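Long-range contact in pollen allergen Phl p 6 (Phleum pratense, PDB 6TRK), which is a grass pollen allergen of the Poa p IX/Phl p VI family, which may be related to ribonucleases, with its function in the plant uncertain: residues V14-T25 with Y83-L94. The protein carries 1 engineered substitution. Numbering follows the deposited sequence. Where two conformers were deposited one is given.
Sequences VNASFRAAMATT and YEAFVLHFSEAL. With ZN (zinc ion), chain C.
Phe18 is the knob of this contact: its ring drops into a hollow on helix 82-98 walled by Phe86, Val87, Phe90 and Ser91. With CG anti to the backbone N (chi1 166°), the ring is carried toward helix 82-98, and its tip comes to rest against the turn behind, CZ lying 3.8 Å from Val87 O. Phe90 supplies one wall, its CD1 3.5 Å above the centre of the Phe18 ring; the two side chains run antiparallel past one another and their rings meet obliquely, planes 36° apart. In one of the two conformers deposited for Met22, its SD lies over the opposite face of Phe18, toward the rim. In that same conformer the Met22 chain, bent at chi3, brings its CE tip to tip with Val87, 3.5 Å from CG1.

Helices 2-23 and 82-98 are the first and last of a four-helix bundle and run antiparallel here, their local axes 11.6 Å apart at closest. From the bundle's interior, Phe41 of helix 30-55 packs edge-to-face on both Phe86 and Phe90, while Val66 and Ala70 of helix 60-76 also touch Phe90.

At one end of the contact, Val14 CG1 meets the Phe90 ring at its edge, in plane, 3.7 Å from CZ, and Leu94 CD2 fits against the flat amide of Asn15, 3.8 Å from CG. At the other, Tyr83 reaches over to Met22 and Thr25. Its OH lies 3.3 Å from Met22 CB, and Thr25 CG2 makes an off-centre CH-pi contact with its ring. Thr25 OG1 donates to Met22 O, which also accepts from Thr25 N. On the same helix as Tyr83, but making no contact with residues 14-25, Glu92 binds zinc through OE1, together with His104 and a water.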
loop_
_atom_site.group_PDB
_atom_site.type_symbol
_atom_site.label_atom_id
_atom_site.label_comp_id
_atom_site.label_asym_id
_atom_site.label_seq_id
_atom_site.Cartn_x
_atom_site.Cartn_y
_atom_site.Cartn_z
ATOM N N VAL A 14 -6.156 -4.390 2.224
ATOM C CA VAL A 14 -4.894 -3.637 2.198
ATOM C C VAL A 14 -5.098 -2.254 1.607
ATOM O O VAL A 14 -4.596 -1.248 2.125
ATOM C CB VAL A 14 -3.830 -4.439 1.391
ATOM C CG1 VAL A 14 -2.602 -3.576 1.095
ATOM C CG2 VAL A 14 -3.399 -5.683 2.115
ATOM N N ASN A 15 -5.871 -2.167 0.522
ATOM C CA ASN A 15 -6.102 -0.874 -0.115
ATOM C C ASN A 15 -6.908 0.066 0.772
ATOM O O ASN A 15 -6.580 1.247 0.880
ATOM C CB ASN A 15 -6.782 -1.119 -1.465
ATOM C CG ASN A 15 -6.470 -0.047 -2.464
ATOM O OD1 ASN A 15 -5.762 0.936 -2.181
ATOM N ND2 ASN A 15 -6.964 -0.237 -3.680
ATOM N N ALA A 16 -7.920 -0.446 1.446
ATOM C CA ALA A 16 -8.734 0.388 2.318
ATOM C C ALA A 16 -7.917 0.934 3.486
ATOM O O ALA A 16 -8.057 2.106 3.843
ATOM C CB ALA A 16 -9.944 -0.420 2.811
ATOM N N SER A 17 -7.062 0.097 4.087
ATOM C CA SER A 17 -6.198 0.590 5.174
ATOM C C SER A 17 -5.192 1.614 4.670
ATOM O O SER A 17 -4.885 2.600 5.359
ATOM C CB SER A 17 -5.472 -0.579 5.809
ATOM O OG SER A 17 -6.350 -1.448 6.462
ATOM N N PHE A 18 -4.636 1.369 3.462
ATOM C CA PHE A 18 -3.744 2.342 2.835
ATOM C C PHE A 18 -4.444 3.688 2.625
ATOM O O PHE A 18 -3.883 4.739 2.927
ATOM C CB PHE A 18 -3.218 1.708 1.524
ATOM C CG PHE A 18 -2.545 2.660 0.586
ATOM C CD1 PHE A 18 -1.336 3.249 0.893
ATOM C CD2 PHE A 18 -3.100 2.899 -0.682
ATOM C CE1 PHE A 18 -0.697 4.090 -0.042
ATOM C CE2 PHE A 18 -2.474 3.743 -1.611
ATOM C CZ PHE A 18 -1.272 4.332 -1.295
ATOM N N ARG A 19 -5.683 3.681 2.152
ATOM C CA ARG A 19 -6.409 4.944 1.987
ATOM C C ARG A 19 -6.641 5.632 3.332
ATOM O O ARG A 19 -6.547 6.861 3.437
ATOM C CB ARG A 19 -7.755 4.707 1.289
ATOM C CG ARG A 19 -7.664 4.236 -0.143
ATOM C CD ARG A 19 -9.058 4.273 -0.785
ATOM N NE ARG A 19 -9.954 3.208 -0.330
ATOM C CZ ARG A 19 -10.048 2.012 -0.906
ATOM N NH1 ARG A 19 -9.279 1.701 -1.953
ATOM N NH2 ARG A 19 -10.898 1.118 -0.421
ATOM N N ALA A 20 -6.941 4.855 4.375
ATOM C CA ALA A 20 -7.087 5.440 5.719
ATOM C C ALA A 20 -5.774 6.046 6.202
ATOM O O ALA A 20 -5.752 7.123 6.784
ATOM C CB ALA A 20 -7.602 4.367 6.681
ATOM N N ALA A 21 -4.645 5.403 5.924
ATOM C CA ALA A 21 -3.383 6.030 6.305
ATOM C C ALA A 21 -3.141 7.341 5.566
ATOM O O ALA A 21 -2.631 8.317 6.144
ATOM C CB ALA A 21 -2.247 5.039 6.055
ATOM N N MET A 22 -3.476 7.389 4.280
ATOM C CA MET A 22 -3.339 8.646 3.553
ATOM C C MET A 22 -4.186 9.739 4.193
ATOM O O MET A 22 -3.757 10.895 4.287
ATOM C CB MET A 22 -3.742 8.431 2.097
ATOM C CG MET A 22 -2.771 7.535 1.344
ATOM S SD MET A 22 -3.251 7.228 -0.361
ATOM C CE MET A 22 -3.146 8.888 -1.044
ATOM N N ALA A 23 -5.385 9.384 4.660
ATOM C CA ALA A 23 -6.275 10.390 5.252
ATOM C C ALA A 23 -5.654 11.069 6.471
ATOM O O ALA A 23 -5.980 12.223 6.766
ATOM C CB ALA A 23 -7.601 9.744 5.624
ATOM N N THR A 24 -4.735 10.392 7.166
ATOM C CA THR A 24 -4.143 10.998 8.352
ATOM C C THR A 24 -3.220 12.167 8.032
ATOM O O THR A 24 -2.851 12.912 8.951
ATOM C CB THR A 24 -3.376 9.980 9.199
ATOM O OG1 THR A 24 -2.163 9.577 8.523
ATOM C CG2 THR A 24 -4.245 8.806 9.557
ATOM N N THR A 25 -2.842 12.372 6.772
ATOM C CA THR A 25 -2.014 13.494 6.381
ATOM C C THR A 25 -2.814 14.756 6.024
ATOM O O THR A 25 -2.200 15.768 5.668
ATOM C CB THR A 25 -1.125 13.123 5.180
ATOM O OG1 THR A 25 -1.931 12.977 4.009
ATOM C CG2 THR A 25 -0.352 11.810 5.453
ATOM N N TYR A 83 6.442 11.265 0.480
ATOM C CA TYR A 83 5.073 10.801 0.644
ATOM C C TYR A 83 4.458 10.446 -0.702
ATOM O O TYR A 83 3.909 9.356 -0.881
ATOM C CB TYR A 83 4.238 11.850 1.406
ATOM C CG TYR A 83 2.763 11.516 1.504
ATOM C CD1 TYR A 83 2.321 10.375 2.116
ATOM C CD2 TYR A 83 1.815 12.394 0.991
ATOM C CE1 TYR A 83 0.963 10.075 2.196
ATOM C CE2 TYR A 83 0.458 12.106 1.055
ATOM C CZ TYR A 83 0.043 10.942 1.662
ATOM O OH TYR A 83 -1.305 10.653 1.723
ATOM N N GLU A 84 4.587 11.336 -1.679
ATOM C CA GLU A 84 4.010 11.006 -2.987
ATOM C C GLU A 84 4.728 9.838 -3.657
ATOM O O GLU A 84 4.075 9.036 -4.330
ATOM C CB GLU A 84 4.007 12.231 -3.873
ATOM C CG GLU A 84 3.087 13.360 -3.318
ATOM C CD GLU A 84 1.586 13.011 -3.313
ATOM O OE1 GLU A 84 1.140 12.141 -4.099
ATOM O OE2 GLU A 84 0.841 13.629 -2.524
ATOM N N ALA A 85 6.035 9.668 -3.415
ATOM C CA ALA A 85 6.730 8.513 -3.970
ATOM C C ALA A 85 6.184 7.211 -3.404
ATOM O O ALA A 85 5.995 6.237 -4.138
ATOM C CB ALA A 85 8.228 8.578 -3.702
ATOM N N PHE A 86 5.930 7.169 -2.090
ATOM C CA PHE A 86 5.329 5.971 -1.525
ATOM C C PHE A 86 3.954 5.678 -2.130
ATOM O O PHE A 86 3.676 4.541 -2.569
ATOM C CB PHE A 86 5.191 6.105 -0.001
ATOM C CG PHE A 86 4.858 4.791 0.685
ATOM C CD1 PHE A 86 3.590 4.245 0.629
ATOM C CD2 PHE A 86 5.827 4.098 1.401
ATOM C CE1 PHE A 86 3.278 3.042 1.223
ATOM C CE2 PHE A 86 5.498 2.901 2.053
ATOM C CZ PHE A 86 4.226 2.378 1.948
ATOM N N VAL A 87 3.071 6.676 -2.105
ATOM C CA VAL A 87 1.693 6.522 -2.534
ATOM C C VAL A 87 1.621 6.082 -3.985
ATOM O O VAL A 87 0.868 5.169 -4.320
ATOM C CB VAL A 87 0.941 7.841 -2.317
ATOM C CG1 VAL A 87 -0.425 7.815 -2.999
ATOM C CG2 VAL A 87 0.769 8.107 -0.822
ATOM N N LEU A 88 2.433 6.703 -4.845
ATOM C CA LEU A 88 2.413 6.346 -6.260
ATOM C C LEU A 88 2.812 4.895 -6.464
ATOM O O LEU A 88 2.171 4.159 -7.223
ATOM C CB LEU A 88 3.327 7.294 -7.040
ATOM C CG LEU A 88 3.558 6.976 -8.494
ATOM C CD1 LEU A 88 2.271 7.125 -9.258
ATOM C CD2 LEU A 88 4.589 7.924 -9.069
ATOM N N HIS A 89 3.907 4.465 -5.845
ATOM C CA HIS A 89 4.381 3.114 -6.154
ATOM C C HIS A 89 3.580 2.043 -5.430
ATOM O O HIS A 89 3.363 0.952 -5.981
ATOM C CB HIS A 89 5.867 3.008 -5.850
ATOM C CG HIS A 89 6.696 3.848 -6.766
ATOM N ND1 HIS A 89 6.961 5.187 -6.536
ATOM C CD2 HIS A 89 7.251 3.555 -7.964
ATOM C CE1 HIS A 89 7.670 5.672 -7.537
ATOM N NE2 HIS A 89 7.854 4.701 -8.427
ATOM N N PHE A 90 3.057 2.357 -4.247
ATOM C CA PHE A 90 2.203 1.395 -3.561
ATOM C C PHE A 90 0.933 1.129 -4.375
ATOM O O PHE A 90 0.560 -0.022 -4.635
ATOM C CB PHE A 90 1.843 1.900 -2.137
ATOM C CG PHE A 90 1.240 0.808 -1.284
ATOM C CD1 PHE A 90 -0.121 0.633 -1.258
ATOM C CD2 PHE A 90 2.042 -0.054 -0.544
ATOM C CE1 PHE A 90 -0.699 -0.389 -0.513
ATOM C CE2 PHE A 90 1.490 -1.095 0.191
ATOM C CZ PHE A 90 0.098 -1.241 0.203
ATOM N N SER A 91 0.272 2.182 -4.800
ATOM C CA SER A 91 -0.982 2.006 -5.528
ATOM C C SER A 91 -0.768 1.317 -6.874
ATOM O O SER A 91 -1.556 0.447 -7.242
ATOM C CB SER A 91 -1.659 3.352 -5.713
ATOM O OG SER A 91 -0.878 4.281 -6.397
ATOM N N GLU A 92 0.303 1.670 -7.601
ATOM C CA GLU A 92 0.573 1.017 -8.890
ATOM C C GLU A 92 0.973 -0.442 -8.704
ATOM O O GLU A 92 0.508 -1.334 -9.438
ATOM C CB GLU A 92 1.638 1.779 -9.702
ATOM C CG GLU A 92 1.109 3.094 -10.297
ATOM C CD GLU A 92 1.935 3.723 -11.353
ATOM O OE1 GLU A 92 1.466 4.783 -11.858
ATOM O OE2 GLU A 92 3.036 3.241 -11.679
ATOM N N ALA A 93 1.843 -0.727 -7.741
ATOM C CA ALA A 93 2.269 -2.113 -7.555
ATOM C C ALA A 93 1.121 -2.992 -7.075
ATOM O O ALA A 93 1.023 -4.149 -7.475
ATOM C CB ALA A 93 3.451 -2.153 -6.586
ATOM N N LEU A 94 0.208 -2.448 -6.263
ATOM C CA LEU A 94 -0.941 -3.232 -5.840
ATOM C C LEU A 94 -1.837 -3.584 -7.022
ATOM O O LEU A 94 -2.363 -4.697 -7.102
ATOM C CB LEU A 94 -1.718 -2.469 -4.759
ATOM C CG LEU A 94 -2.730 -3.318 -3.976
ATOM C CD1 LEU A 94 -2.052 -4.415 -3.140
ATOM C CD2 LEU A 94 -3.612 -2.439 -3.034
HETATM ZN ZN ZN C . 2.374 5.625 -13.388
HETATM O O HOH W 1 3.816 6.843 -12.773
#